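Local coordinates for Cobalt/magnesium transport protein CorA (Methanocaldococcus jannaschii, PDB 4EGW) that mediates the influx of magnesium ions as a homopentamer that opens when cytoplasmic magnesium is low and closes when it is high, at residues A[114-119]-A[123-128]; A[178-183]-A[200-205]; A[160-165]-A[237-242]; A[84-89]-A[213-218]; A[148-151]-A[156-159]. All coordinates share one frame; numbering follows the deposited sequence.

Contact 1. Residues A[114-119]-A[123-128]; sequences LGIYIK and LLTIHS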
# COMPACT_ATOMS: atom_id res chain seq x y z
N LEU A 114 -17.13 -10.33 2.48
CA LEU A 114 -18.00 -9.87 1.42
C LEU A 114 -18.15 -10.98 0.41
O LEU A 114 -17.22 -11.74 0.16
CB LEU A 114 -17.46 -8.61 0.75
CG LEU A 114 -16.01 -8.50 0.27
CD1 LEU A 114 -15.33 -9.84 0.20
CD2 LEU A 114 -15.98 -7.81 -1.08
N GLY A 115 -19.37 -11.13 -0.10
CA GLY A 115 -19.60 -11.98 -1.24
C GLY A 115 -19.36 -11.22 -2.53
O GLY A 115 -19.72 -10.05 -2.67
N ILE A 116 -18.79 -11.92 -3.50
CA ILE A 116 -18.63 -11.36 -4.83
C ILE A 116 -19.22 -12.36 -5.81
O ILE A 116 -18.68 -13.44 -6.00
CB ILE A 116 -17.16 -11.23 -5.14
CG1 ILE A 116 -16.53 -10.20 -4.20
CG2 ILE A 116 -16.95 -10.88 -6.61
CD1 ILE A 116 -15.03 -10.08 -4.36
N TYR A 117 -20.32 -11.99 -6.45
CA TYR A 117 -20.95 -12.90 -7.39
C TYR A 117 -20.62 -12.47 -8.81
O TYR A 117 -20.62 -11.28 -9.13
CB TYR A 117 -22.47 -12.92 -7.21
CG TYR A 117 -22.94 -13.31 -5.82
CD1 TYR A 117 -22.58 -12.56 -4.71
CD2 TYR A 117 -23.79 -14.39 -5.63
CE1 TYR A 117 -23.03 -12.89 -3.45
CE2 TYR A 117 -24.24 -14.74 -4.37
CZ TYR A 117 -23.86 -13.98 -3.28
OH TYR A 117 -24.30 -14.31 -2.01
N ILE A 118 -20.32 -13.43 -9.67
CA ILE A 118 -20.10 -13.10 -11.07
C ILE A 118 -21.07 -13.80 -11.99
O ILE A 118 -20.99 -15.01 -12.17
CB ILE A 118 -18.69 -13.47 -11.50
CG1 ILE A 118 -17.69 -12.66 -10.67
CG2 ILE A 118 -18.52 -13.24 -12.98
CD1 ILE A 118 -16.28 -12.84 -11.11
N LYS A 119 -21.96 -13.03 -12.59
CA LYS A 119 -22.95 -13.60 -13.49
C LYS A 119 -22.77 -12.99 -14.87
O LYS A 119 -23.00 -11.79 -15.08
CB LYS A 119 -24.36 -13.33 -12.96
CG LYS A 119 -25.40 -14.29 -13.49
CD LYS A 119 -26.75 -14.08 -12.82
CE LYS A 119 -27.85 -14.57 -13.72
NZ LYS A 119 -29.16 -14.09 -13.24
N LEU A 123 -20.29 -8.30 -12.31
CA LEU A 123 -19.57 -8.49 -11.06
C LEU A 123 -20.34 -7.75 -9.97
O LEU A 123 -20.36 -6.52 -9.95
CB LEU A 123 -18.16 -7.90 -11.18
CG LEU A 123 -17.06 -8.11 -10.13
CD1 LEU A 123 -17.45 -7.64 -8.73
CD2 LEU A 123 -16.59 -9.55 -10.09
N LEU A 124 -20.95 -8.50 -9.06
CA LEU A 124 -21.63 -7.91 -7.92
C LEU A 124 -20.80 -8.14 -6.67
O LEU A 124 -20.44 -9.27 -6.37
CB LEU A 124 -23.02 -8.54 -7.74
CG LEU A 124 -23.70 -8.31 -6.37
CD1 LEU A 124 -23.96 -6.85 -6.09
CD2 LEU A 124 -25.00 -9.11 -6.20
N THR A 125 -20.49 -7.06 -5.97
CA THR A 125 -19.82 -7.12 -4.68
C THR A 125 -20.83 -6.81 -3.62
O THR A 125 -21.36 -5.70 -3.57
CB THR A 125 -18.73 -6.06 -4.54
OG1 THR A 125 -19.31 -4.76 -4.74
CG2 THR A 125 -17.62 -6.29 -5.55
N ILE A 126 -21.08 -7.77 -2.75
CA ILE A 126 -22.08 -7.57 -1.72
C ILE A 126 -21.48 -7.69 -0.32
O ILE A 126 -20.80 -8.67 0.01
CB ILE A 126 -23.25 -8.56 -1.92
CG1 ILE A 126 -24.37 -8.26 -0.92
CG2 ILE A 126 -22.78 -10.00 -1.83
CD1 ILE A 126 -25.69 -7.96 -1.59
N HIS A 127 -21.70 -6.66 0.49
CA HIS A 127 -21.16 -6.64 1.84
C HIS A 127 -22.10 -5.99 2.83
O HIS A 127 -22.74 -4.99 2.53
CB HIS A 127 -19.79 -5.95 1.86
CG HIS A 127 -19.77 -4.60 1.21
ND1 HIS A 127 -19.66 -3.43 1.94
CD2 HIS A 127 -19.80 -4.23 -0.09
CE1 HIS A 127 -19.64 -2.40 1.11
NE2 HIS A 127 -19.73 -2.86 -0.13
N SER A 128 -22.19 -6.59 4.02
CA SER A 128 -22.93 -6.01 5.13
C SER A 128 -22.16 -4.94 5.89
O SER A 128 -22.75 -4.05 6.51
CB SER A 128 -23.40 -7.10 6.08
OG SER A 128 -24.31 -7.98 5.43
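Tyr117 lays the edge of its ring against Ile126, with CE1 3.3 Å from CG2 of that residue. The two sit diagonally on one face of a hairpin. Gly115, two residues before Tyr117 on the same strand, has no side chain, and the tyrosine ring and Ile126 CG2 take up the place where one would stand. The strands run antiparallel, at 162°. Two hydrogen-bonded pairs join them, Gly115 with Ile126 and Tyr117 with Leu124. Ile126 N gives a nearly straight bond to Gly115 O at 2.7 Å, while the return bond from Gly115 N is weak. Leu124 and Tyr117 bond both ways, with Leu124 N to Tyr117 O at 2.8 Å. On the other face, Leu123 has its CG anti to the backbone N (chi1 -170°). This carries its methyls over the neighbouring strand. Leu123 CD2 meets Ile118 CG1 at 3.3 Å, and the same methyl is 3.7 Å from Ile116 CG2. Helix 156-186 covers this face through Leu157, Ile161 and Leu162. The Tyr117 hydroxyl bonds to Asp76 O and Gly80 N, and Thr125 OG1 bonds to Asp54. Both faces are mainly apolar, and the buried hydroxyls of Tyr117 and Thr125 are satisfied by partners outside the two strands.

Contact 2. Residues A[178-183]-A[200-205]; sequences DELEEL and LGLRKT. With BU1 (1,4-butanediol), chain G.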
# COMPACT_ATOMS: atom_id res chain seq x y z
N ASP A 178 4.11 0.15 13.12
CA ASP A 178 4.49 1.39 13.79
C ASP A 178 4.18 1.27 15.27
O ASP A 178 5.04 1.51 16.12
CB ASP A 178 3.71 2.58 13.22
CG ASP A 178 4.12 2.94 11.80
OD1 ASP A 178 4.54 2.04 11.03
OD2 ASP A 178 3.99 4.14 11.45
N GLU A 179 2.94 0.90 15.56
CA GLU A 179 2.48 0.80 16.93
C GLU A 179 3.40 -0.11 17.72
O GLU A 179 3.55 0.05 18.94
CB GLU A 179 1.03 0.30 16.98
CG GLU A 179 0.06 1.22 16.27
CD GLU A 179 -1.34 1.17 16.86
OE1 GLU A 179 -2.29 0.82 16.11
OE2 GLU A 179 -1.50 1.51 18.06
N LEU A 180 4.02 -1.06 17.04
CA LEU A 180 4.95 -1.97 17.69
C LEU A 180 6.21 -1.23 18.13
O LEU A 180 6.60 -1.28 19.30
CB LEU A 180 5.32 -3.12 16.76
CG LEU A 180 4.21 -4.10 16.37
CD1 LEU A 180 4.81 -5.19 15.51
CD2 LEU A 180 3.53 -4.70 17.60
N GLU A 181 6.83 -0.52 17.18
CA GLU A 181 8.00 0.28 17.51
C GLU A 181 7.67 1.26 18.64
O GLU A 181 8.44 1.41 19.60
CB GLU A 181 8.54 1.02 16.27
CG GLU A 181 9.47 0.18 15.37
CD GLU A 181 10.92 0.07 15.90
OE1 GLU A 181 11.63 1.10 15.93
OE2 GLU A 181 11.34 -1.05 16.28
N GLU A 182 6.51 1.91 18.55
CA GLU A 182 6.06 2.85 19.58
C GLU A 182 5.78 2.13 20.89
O GLU A 182 5.84 2.73 21.96
CB GLU A 182 4.81 3.64 19.13
CG GLU A 182 5.08 4.81 18.18
CD GLU A 182 3.96 5.85 18.16
OE1 GLU A 182 3.28 6.01 19.20
OE2 GLU A 182 3.75 6.51 17.12
N LEU A 183 5.46 0.84 20.80
CA LEU A 183 5.16 0.04 21.97
C LEU A 183 6.43 -0.36 22.72
O LEU A 183 6.43 -0.44 23.94
CB LEU A 183 4.34 -1.19 21.59
CG LEU A 183 3.34 -1.62 22.66
CD1 LEU A 183 3.01 -0.45 23.61
CD2 LEU A 183 2.08 -2.18 22.02
N LEU A 200 -2.84 -6.96 23.78
CA LEU A 200 -3.93 -7.88 23.50
C LEU A 200 -4.81 -7.33 22.39
O LEU A 200 -5.45 -8.09 21.67
CB LEU A 200 -4.77 -8.11 24.75
CG LEU A 200 -4.04 -8.69 25.96
CD1 LEU A 200 -5.03 -8.99 27.06
CD2 LEU A 200 -3.28 -9.95 25.56
N GLY A 201 -4.84 -6.00 22.26
CA GLY A 201 -5.62 -5.36 21.21
C GLY A 201 -5.06 -5.61 19.82
O GLY A 201 -5.79 -6.00 18.91
N LEU A 202 -3.75 -5.38 19.67
CA LEU A 202 -3.07 -5.61 18.40
C LEU A 202 -2.89 -7.09 18.13
O LEU A 202 -2.53 -7.48 17.02
CB LEU A 202 -1.71 -4.92 18.38
CG LEU A 202 -1.74 -3.40 18.30
CD1 LEU A 202 -0.33 -2.87 18.16
CD2 LEU A 202 -2.60 -2.95 17.12
N ARG A 203 -3.11 -7.91 19.14
CA ARG A 203 -3.14 -9.36 18.93
C ARG A 203 -4.47 -9.71 18.29
O ARG A 203 -4.53 -10.43 17.29
CB ARG A 203 -3.00 -10.12 20.25
CG ARG A 203 -1.56 -10.34 20.71
CD ARG A 203 -0.89 -11.55 20.01
NE ARG A 203 -1.20 -12.84 20.63
CZ ARG A 203 -2.06 -13.73 20.13
NH1 ARG A 203 -2.69 -13.49 18.99
NH2 ARG A 203 -2.27 -14.87 20.77
N LYS A 204 -5.53 -9.15 18.86
CA LYS A 204 -6.89 -9.33 18.38
C LYS A 204 -6.94 -8.97 16.91
O LYS A 204 -7.43 -9.74 16.09
CB LYS A 204 -7.83 -8.43 19.18
CG LYS A 204 -9.33 -8.65 18.96
CD LYS A 204 -10.13 -8.03 20.12
CE LYS A 204 -11.62 -7.90 19.83
NZ LYS A 204 -12.07 -6.47 19.75
N THR A 205 -6.42 -7.80 16.58
CA THR A 205 -6.42 -7.38 15.18
C THR A 205 -5.71 -8.44 14.35
O THR A 205 -6.31 -9.02 13.44
CB THR A 205 -5.73 -6.01 14.98
OG1 THR A 205 -6.60 -4.96 15.42
CG2 THR A 205 -5.38 -5.82 13.52
C1 BU1 G . 9.26 -4.39 15.56
C2 BU1 G . 9.31 -4.88 14.16
C3 BU1 G . 8.38 -5.98 13.76
C4 BU1 G . 8.37 -6.33 12.31
O5 BU1 G . 8.28 -3.48 15.88
O6 BU1 G . 8.96 -5.42 11.45
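Leu202 is the close-packed element here and Glu179 is its main partner. Leu202 CD1 lies 3.6 Å from Glu179 CB, so the leucine meets the aliphatic root of the glutamate. A looser touch follows at 4.3 Å, between the same CD1 and Leu180 CD2. Leu202 keeps CG beside its backbone N (chi1 -71°), and its chain then extends across to the other helix. Leu180 turns in from the flank and is also packed on Leu260 and Met263 of helix 233-270. The solvent side is different. Glu179 is exposed, and its chain runs on beyond CG at a slant to Leu202. Its OE1 passes 3.9 Å from Leu202 CD2. No hydrogen bond joins the two segments. A 1,4-butanediol lies against the 178-183 helix, its O5 3.1 Å from Leu180 CB. Glu181 borders the same diol, with the carboxylate of Glu184 close to its own. The contact joins helices 156-186 and 193-225 by a small apolar touch, while the acid group of Glu179 remains at the surface, where water can probably solvate it.

Contact 3. Residues A[160-165]-A[237-242]; sequences HILNEI and ENFEDL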
# COMPACT_ATOMS: atom_id res chain seq x y z
N HIS A 160 -8.80 -6.56 -9.01
CA HIS A 160 -8.57 -5.23 -8.47
C HIS A 160 -9.20 -5.05 -7.11
O HIS A 160 -8.54 -4.60 -6.17
CB HIS A 160 -9.05 -4.16 -9.44
CG HIS A 160 -8.00 -3.77 -10.42
ND1 HIS A 160 -6.65 -3.96 -10.17
CD2 HIS A 160 -8.08 -3.24 -11.66
CE1 HIS A 160 -5.95 -3.54 -11.21
NE2 HIS A 160 -6.80 -3.10 -12.13
N ILE A 161 -10.47 -5.38 -7.02
CA ILE A 161 -11.11 -5.36 -5.73
C ILE A 161 -10.25 -6.20 -4.80
O ILE A 161 -9.82 -5.73 -3.74
CB ILE A 161 -12.52 -5.93 -5.83
CG1 ILE A 161 -13.16 -5.48 -7.15
CG2 ILE A 161 -13.34 -5.49 -4.65
CD1 ILE A 161 -14.50 -6.13 -7.45
N LEU A 162 -9.98 -7.43 -5.20
CA LEU A 162 -9.17 -8.32 -4.36
C LEU A 162 -7.86 -7.63 -4.01
O LEU A 162 -7.40 -7.67 -2.86
CB LEU A 162 -8.90 -9.64 -5.08
CG LEU A 162 -9.94 -10.74 -4.84
CD1 LEU A 162 -11.35 -10.19 -4.80
CD2 LEU A 162 -9.81 -11.87 -5.85
N ASN A 163 -7.29 -6.97 -5.00
CA ASN A 163 -6.06 -6.24 -4.78
C ASN A 163 -6.26 -5.12 -3.78
O ASN A 163 -5.54 -5.04 -2.79
CB ASN A 163 -5.54 -5.65 -6.08
CG ASN A 163 -4.06 -5.41 -6.03
OD1 ASN A 163 -3.31 -6.18 -5.40
ND2 ASN A 163 -3.61 -4.35 -6.68
N GLU A 164 -7.22 -4.24 -4.05
CA GLU A 164 -7.47 -3.14 -3.14
C GLU A 164 -7.69 -3.66 -1.75
O GLU A 164 -7.20 -3.08 -0.78
CB GLU A 164 -8.64 -2.28 -3.58
CG GLU A 164 -8.25 -1.13 -4.49
CD GLU A 164 -7.04 -0.36 -3.97
OE1 GLU A 164 -6.98 -0.10 -2.74
OE2 GLU A 164 -6.16 -0.03 -4.79
N ILE A 165 -8.42 -4.76 -1.62
CA ILE A 165 -8.61 -5.33 -0.30
C ILE A 165 -7.24 -5.64 0.24
O ILE A 165 -6.82 -5.08 1.25
CB ILE A 165 -9.42 -6.62 -0.36
CG1 ILE A 165 -10.84 -6.34 -0.85
CG2 ILE A 165 -9.45 -7.28 1.01
CD1 ILE A 165 -11.70 -7.57 -0.91
N GLU A 237 -2.19 -14.86 -13.56
CA GLU A 237 -0.87 -14.33 -13.24
C GLU A 237 -1.04 -13.18 -12.24
O GLU A 237 -0.31 -13.08 -11.26
CB GLU A 237 -0.18 -13.81 -14.49
CG GLU A 237 -0.60 -14.51 -15.77
CD GLU A 237 -0.29 -13.69 -17.02
OE1 GLU A 237 -0.88 -13.98 -18.09
OE2 GLU A 237 0.55 -12.76 -16.94
N ASN A 238 -2.04 -12.33 -12.51
CA ASN A 238 -2.41 -11.22 -11.64
C ASN A 238 -2.85 -11.66 -10.25
O ASN A 238 -2.63 -10.95 -9.27
CB ASN A 238 -3.52 -10.37 -12.28
CG ASN A 238 -3.02 -9.49 -13.42
OD1 ASN A 238 -2.20 -9.91 -14.24
ND2 ASN A 238 -3.51 -8.26 -13.46
N PHE A 239 -3.47 -12.83 -10.16
CA PHE A 239 -3.85 -13.34 -8.85
C PHE A 239 -2.64 -13.97 -8.17
O PHE A 239 -2.63 -14.12 -6.95
CB PHE A 239 -5.00 -14.33 -8.96
CG PHE A 239 -6.27 -13.71 -9.50
CD1 PHE A 239 -6.94 -12.74 -8.79
CD2 PHE A 239 -6.78 -14.10 -10.73
CE1 PHE A 239 -8.10 -12.16 -9.28
CE2 PHE A 239 -7.94 -13.53 -11.24
CZ PHE A 239 -8.60 -12.56 -10.51
N GLU A 240 -1.63 -14.30 -8.96
CA GLU A 240 -0.41 -14.93 -8.45
C GLU A 240 0.41 -13.89 -7.71
O GLU A 240 0.91 -14.13 -6.60
CB GLU A 240 0.39 -15.51 -9.62
CG GLU A 240 1.56 -16.41 -9.25
CD GLU A 240 2.41 -16.74 -10.47
OE1 GLU A 240 2.23 -16.06 -11.51
OE2 GLU A 240 3.25 -17.67 -10.39
N ASP A 241 0.55 -12.72 -8.32
CA ASP A 241 1.13 -11.57 -7.65
C ASP A 241 0.39 -11.37 -6.34
O ASP A 241 0.99 -11.30 -5.26
CB ASP A 241 0.96 -10.33 -8.51
CG ASP A 241 1.76 -10.39 -9.79
OD1 ASP A 241 2.26 -11.49 -10.12
OD2 ASP A 241 1.91 -9.34 -10.46
N LEU A 242 -0.92 -11.28 -6.45
CA LEU A 242 -1.78 -11.05 -5.31
C LEU A 242 -1.59 -12.16 -4.27
O LEU A 242 -1.57 -11.91 -3.07
CB LEU A 242 -3.23 -10.97 -5.79
CG LEU A 242 -4.25 -10.28 -4.90
CD1 LEU A 242 -3.60 -9.10 -4.20
CD2 LEU A 242 -5.44 -9.84 -5.73
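Leu242 points toward helix 156-186 and spreads its two methyls over Leu162 and Asn163. Leu242 CD2 comes within 3.5 Å of Leu162 CB. Leu242 CD1 faces the amide of Asn163 and lies 3.2 Å from Asn163 OD1. Leu242 has CG anti to its backbone N (chi1 -160°), which sends the branch across the gap. Asn163 has the same kind of first torsion (chi1 -156°), and this swings its amide round to the methyl. The two chains meet at a slant. Leu162 also points across, and its CD2 approaches Phe239 CE1 obliquely at 3.8 Å. Phe239 starts off to one flank, and only the ring reaches the leucine. The two short helical segments run almost parallel, at 9°, with their axes 10.4 Å apart. Leu220 of helix 193-225 touches Leu162, Phe239 and Leu242, so a third helix closes the cluster. No hydrogen bond crosses between the segments. The helices are therefore held here by apolar contact, and the amide oxygen of Asn163 meets a methyl group rather than a donor of the facing segment.

Contact 4. Residues A[84-89]-A[213-218]; sequences QEIPRV and LIANRD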
# COMPACT_ATOMS: atom_id res chain seq x y z
N GLN A 84 -19.49 -13.36 8.65
CA GLN A 84 -18.76 -14.45 9.28
C GLN A 84 -18.30 -15.48 8.25
O GLN A 84 -17.43 -16.30 8.55
CB GLN A 84 -19.59 -15.13 10.37
CG GLN A 84 -19.72 -14.33 11.66
CD GLN A 84 -20.34 -15.14 12.79
OE1 GLN A 84 -20.59 -16.34 12.65
NE2 GLN A 84 -20.59 -14.48 13.92
N GLU A 85 -18.84 -15.41 7.03
CA GLU A 85 -18.55 -16.39 5.98
C GLU A 85 -17.06 -16.58 5.73
O GLU A 85 -16.31 -15.62 5.60
CB GLU A 85 -19.22 -15.98 4.67
CG GLU A 85 -20.72 -16.13 4.65
CD GLU A 85 -21.17 -17.57 4.50
OE1 GLU A 85 -22.39 -17.82 4.60
OE2 GLU A 85 -20.32 -18.46 4.28
N ILE A 86 -16.64 -17.84 5.65
CA ILE A 86 -15.25 -18.14 5.32
C ILE A 86 -15.01 -17.90 3.84
O ILE A 86 -15.73 -18.43 3.00
CB ILE A 86 -14.91 -19.60 5.62
CG1 ILE A 86 -14.97 -19.86 7.13
CG2 ILE A 86 -13.56 -19.96 5.03
CD1 ILE A 86 -14.17 -18.87 7.98
N PRO A 87 -13.99 -17.09 3.52
CA PRO A 87 -13.70 -16.89 2.11
C PRO A 87 -13.59 -18.24 1.42
O PRO A 87 -13.13 -19.21 2.02
CB PRO A 87 -12.35 -16.18 2.12
CG PRO A 87 -12.40 -15.37 3.36
CD PRO A 87 -13.15 -16.23 4.37
N ARG A 88 -14.07 -18.29 0.19
CA ARG A 88 -13.91 -19.48 -0.63
C ARG A 88 -14.35 -19.13 -2.03
O ARG A 88 -14.80 -18.02 -2.29
CB ARG A 88 -14.81 -20.58 -0.08
CG ARG A 88 -16.28 -20.22 -0.11
CD ARG A 88 -17.05 -21.12 0.80
NE ARG A 88 -18.42 -20.64 0.98
CZ ARG A 88 -18.79 -19.81 1.95
NH1 ARG A 88 -17.90 -19.35 2.82
NH2 ARG A 88 -20.06 -19.43 2.04
N VAL A 89 -14.26 -20.10 -2.92
CA VAL A 89 -14.87 -19.98 -4.22
C VAL A 89 -15.87 -21.11 -4.34
O VAL A 89 -15.54 -22.27 -4.10
CB VAL A 89 -13.84 -20.11 -5.34
CG1 VAL A 89 -14.48 -19.75 -6.68
CG2 VAL A 89 -12.64 -19.23 -5.07
N LEU A 213 -6.18 -13.64 5.99
CA LEU A 213 -5.19 -13.72 4.93
C LEU A 213 -4.96 -15.16 4.56
O LEU A 213 -4.67 -15.48 3.41
CB LEU A 213 -3.90 -13.06 5.38
CG LEU A 213 -4.13 -11.57 5.67
CD1 LEU A 213 -3.08 -11.00 6.60
CD2 LEU A 213 -4.18 -10.80 4.37
N ILE A 214 -5.09 -16.05 5.54
CA ILE A 214 -5.02 -17.46 5.24
C ILE A 214 -6.16 -17.81 4.28
O ILE A 214 -5.93 -18.29 3.17
CB ILE A 214 -5.10 -18.33 6.49
CG1 ILE A 214 -3.85 -18.16 7.34
CG2 ILE A 214 -5.20 -19.77 6.10
CD1 ILE A 214 -2.60 -18.57 6.59
N ALA A 215 -7.39 -17.51 4.71
CA ALA A 215 -8.59 -17.86 3.96
C ALA A 215 -8.67 -17.17 2.59
O ALA A 215 -9.14 -17.75 1.61
CB ALA A 215 -9.82 -17.57 4.79
N ASN A 216 -8.23 -15.91 2.54
CA ASN A 216 -8.09 -15.19 1.28
C ASN A 216 -7.09 -15.91 0.40
O ASN A 216 -7.33 -16.13 -0.78
CB ASN A 216 -7.56 -13.79 1.53
CG ASN A 216 -8.63 -12.81 1.95
OD1 ASN A 216 -9.79 -13.19 2.13
ND2 ASN A 216 -8.25 -11.54 2.10
N ARG A 217 -5.96 -16.26 1.02
CA ARG A 217 -4.82 -16.84 0.32
C ARG A 217 -5.24 -18.00 -0.56
O ARG A 217 -4.90 -18.06 -1.74
CB ARG A 217 -3.81 -17.36 1.33
CG ARG A 217 -2.63 -18.09 0.70
CD ARG A 217 -1.85 -18.84 1.75
NE ARG A 217 -2.65 -19.92 2.32
CZ ARG A 217 -2.38 -20.53 3.46
NH1 ARG A 217 -1.32 -20.18 4.18
NH2 ARG A 217 -3.18 -21.50 3.90
N ASP A 218 -5.99 -18.91 0.04
CA ASP A 218 -6.45 -20.09 -0.67
C ASP A 218 -7.38 -19.69 -1.81
O ASP A 218 -7.23 -20.17 -2.93
CB ASP A 218 -7.12 -21.07 0.29
CG ASP A 218 -6.11 -21.71 1.25
OD1 ASP A 218 -4.97 -21.98 0.82
OD2 ASP A 218 -6.46 -21.95 2.43
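Asn216 holds CG beside its backbone N (chi1 -82°), and this brings its amide round to the ring of Pro87, although the side chain starts out away from the 84-89 segment. Its OD1 lies 3.6 Å from Pro87 CG. The proline ring points at the helix and rests on Ala215. Pro87 CD is 3.6 Å from Ala215 CB, while Pro87 CB sits at the same distance from Ala215 O. The small alanine lets the backbones come close, with the CA atoms of Pro87 and Ala215 5.5 Å apart. Ile86 adds a marginal touch on the exposed side, its CG2 4.4 Å from Ala215 CB. Arg88 points the other way, and its NE forms a salt bridge with Glu90. The amide nitrogen of Asn216 is bonded to Lys101 O on strand 96-104. Pro87 also packs on Lys101 and on Val219. The contact thus sets the run into edge strand 88-90 against helix 193-225, which also packs on helix 233-270 through Leu213 and Ile214.

Contact 5. Residues A[148-151]-A[156-159]; sequences IVFE and FLLY. With BU1 (1,4-butanediol), chain U.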
# COMPACT_ATOMS: atom_id res chain seq x y z
N ILE A 148 -12.16 3.68 -23.22
CA ILE A 148 -11.11 2.78 -23.66
C ILE A 148 -9.81 2.90 -22.85
O ILE A 148 -9.25 3.98 -22.72
CB ILE A 148 -10.82 2.99 -25.17
CG1 ILE A 148 -10.11 4.33 -25.41
CG2 ILE A 148 -12.12 2.93 -25.97
CD1 ILE A 148 -9.62 4.52 -26.83
N VAL A 149 -9.36 1.77 -22.30
CA VAL A 149 -10.12 0.53 -22.33
C VAL A 149 -10.21 -0.12 -20.95
O VAL A 149 -9.20 -0.42 -20.32
CB VAL A 149 -9.54 -0.51 -23.35
CG1 VAL A 149 -9.35 0.12 -24.72
CG2 VAL A 149 -8.22 -1.09 -22.85
N PHE A 150 -11.43 -0.31 -20.47
CA PHE A 150 -11.65 -1.17 -19.32
C PHE A 150 -11.95 -2.55 -19.85
O PHE A 150 -12.29 -3.47 -19.10
CB PHE A 150 -12.78 -0.68 -18.43
CG PHE A 150 -12.63 -1.08 -17.00
CD1 PHE A 150 -11.56 -1.87 -16.61
CD2 PHE A 150 -13.54 -0.67 -16.04
CE1 PHE A 150 -11.40 -2.25 -15.30
CE2 PHE A 150 -13.39 -1.04 -14.73
CZ PHE A 150 -12.32 -1.84 -14.35
N GLU A 151 -11.81 -2.68 -21.16
CA GLU A 151 -12.18 -3.88 -21.90
C GLU A 151 -11.42 -5.10 -21.40
O GLU A 151 -11.75 -6.23 -21.76
CB GLU A 151 -11.91 -3.66 -23.39
CG GLU A 151 -12.51 -2.37 -23.92
CD GLU A 151 -11.93 -1.95 -25.26
OE1 GLU A 151 -10.95 -2.58 -25.70
OE2 GLU A 151 -12.45 -0.99 -25.87
N PHE A 156 -10.37 -9.10 -14.63
CA PHE A 156 -9.53 -8.04 -14.15
C PHE A 156 -10.17 -7.32 -12.99
O PHE A 156 -9.52 -7.04 -11.98
CB PHE A 156 -9.24 -7.06 -15.28
CG PHE A 156 -8.05 -6.19 -15.03
CD1 PHE A 156 -6.90 -6.72 -14.45
CD2 PHE A 156 -8.07 -4.84 -15.37
CE1 PHE A 156 -5.79 -5.93 -14.21
CE2 PHE A 156 -6.96 -4.04 -15.14
CZ PHE A 156 -5.82 -4.59 -14.55
N LEU A 157 -11.46 -7.05 -13.16
CA LEU A 157 -12.22 -6.25 -12.21
C LEU A 157 -12.16 -6.94 -10.86
O LEU A 157 -11.98 -6.32 -9.82
CB LEU A 157 -13.67 -6.12 -12.67
CG LEU A 157 -14.64 -5.31 -11.80
CD1 LEU A 157 -14.13 -3.91 -11.61
CD2 LEU A 157 -16.02 -5.27 -12.42
N LEU A 158 -12.29 -8.26 -10.91
CA LEU A 158 -12.24 -9.06 -9.71
C LEU A 158 -10.95 -8.86 -8.93
O LEU A 158 -10.95 -8.48 -7.76
CB LEU A 158 -12.34 -10.51 -10.10
CG LEU A 158 -12.09 -11.41 -8.91
CD1 LEU A 158 -13.01 -11.02 -7.74
CD2 LEU A 158 -12.28 -12.85 -9.37
N TYR A 159 -9.85 -9.13 -9.61
CA TYR A 159 -8.53 -8.98 -9.03
C TYR A 159 -8.34 -7.62 -8.36
O TYR A 159 -7.77 -7.53 -7.28
CB TYR A 159 -7.48 -9.16 -10.11
CG TYR A 159 -6.19 -8.47 -9.79
CD1 TYR A 159 -5.99 -7.14 -10.16
CD2 TYR A 159 -5.18 -9.12 -9.11
CE1 TYR A 159 -4.81 -6.49 -9.87
CE2 TYR A 159 -4.00 -8.48 -8.81
CZ TYR A 159 -3.82 -7.16 -9.20
OH TYR A 159 -2.64 -6.51 -8.90
C1 BU1 U . -9.61 0.03 -13.78
C2 BU1 U . -8.90 0.87 -14.77
C3 BU1 U . -8.43 0.20 -16.02
C4 BU1 U . -7.68 1.03 -17.00
O5 BU1 U . -9.89 0.59 -12.55
O6 BU1 U . -7.73 2.40 -16.85
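The 148-151 segment is irregular, with a cis peptide before Val149, and the nearest CA atoms across the contact, those of Phe150 and Leu157, are 8.8 Å apart. Side chains must therefore bridge the gap. Phe150 does most of this. Its CG is anti to the backbone N (chi1 -153°), and the ring extends to the first turn of helix 156-186. The ring carries one partner near its edge: Phe156 CD2 is 4.2 Å from Phe150 CE1. Seen from the Phe156 ring, this approach is oblique. Leu157 reaches the far end of the Phe150 ring, with CD1 3.9 Å from CZ, and this meeting is oblique too. A 1,4-butanediol lies over one face of Phe150. Its C2 is 4.0 Å above the plane and offset toward the rim, and the diol C1 is 3.3 Å from Phe150 CZ. Leu140, Lys144 and Val149 complete the diol pocket. Phe156 has further partners, a cation-pi contact with Arg152 and a ring contact with His160. No hydrogen bond links the two segments. The arrangement is a short connection folding back on the N-terminal turn of a long helix, with an aromatic and aliphatic cluster at the bend and a bound butanediol beside it.

In the fold
Contacts 1, 3 and 5 meet at one end of helix 156-186. Contact 1 packs on contact 3 through Ile161 and Leu162, and on contact 5 through Leu157 and Leu158. Contacts 3 and 5 are centred 12 Å apart. Contact 4 uses helix 193-225, its centre about 14 Å from those of contacts 1 and 3. Contact 2 stands apart, 37 Å from contact 5 between centres, toward the other end of helix 156-186. Along the chain, contacts 1, 5 and 2 follow in series inside the loop closed by contact 4, which crosses contact 3. Contacts 1, 3 and 4 set the mixed sheet against the long helices, contact 2 pairs two of them, and contact 5 folds a loop onto one.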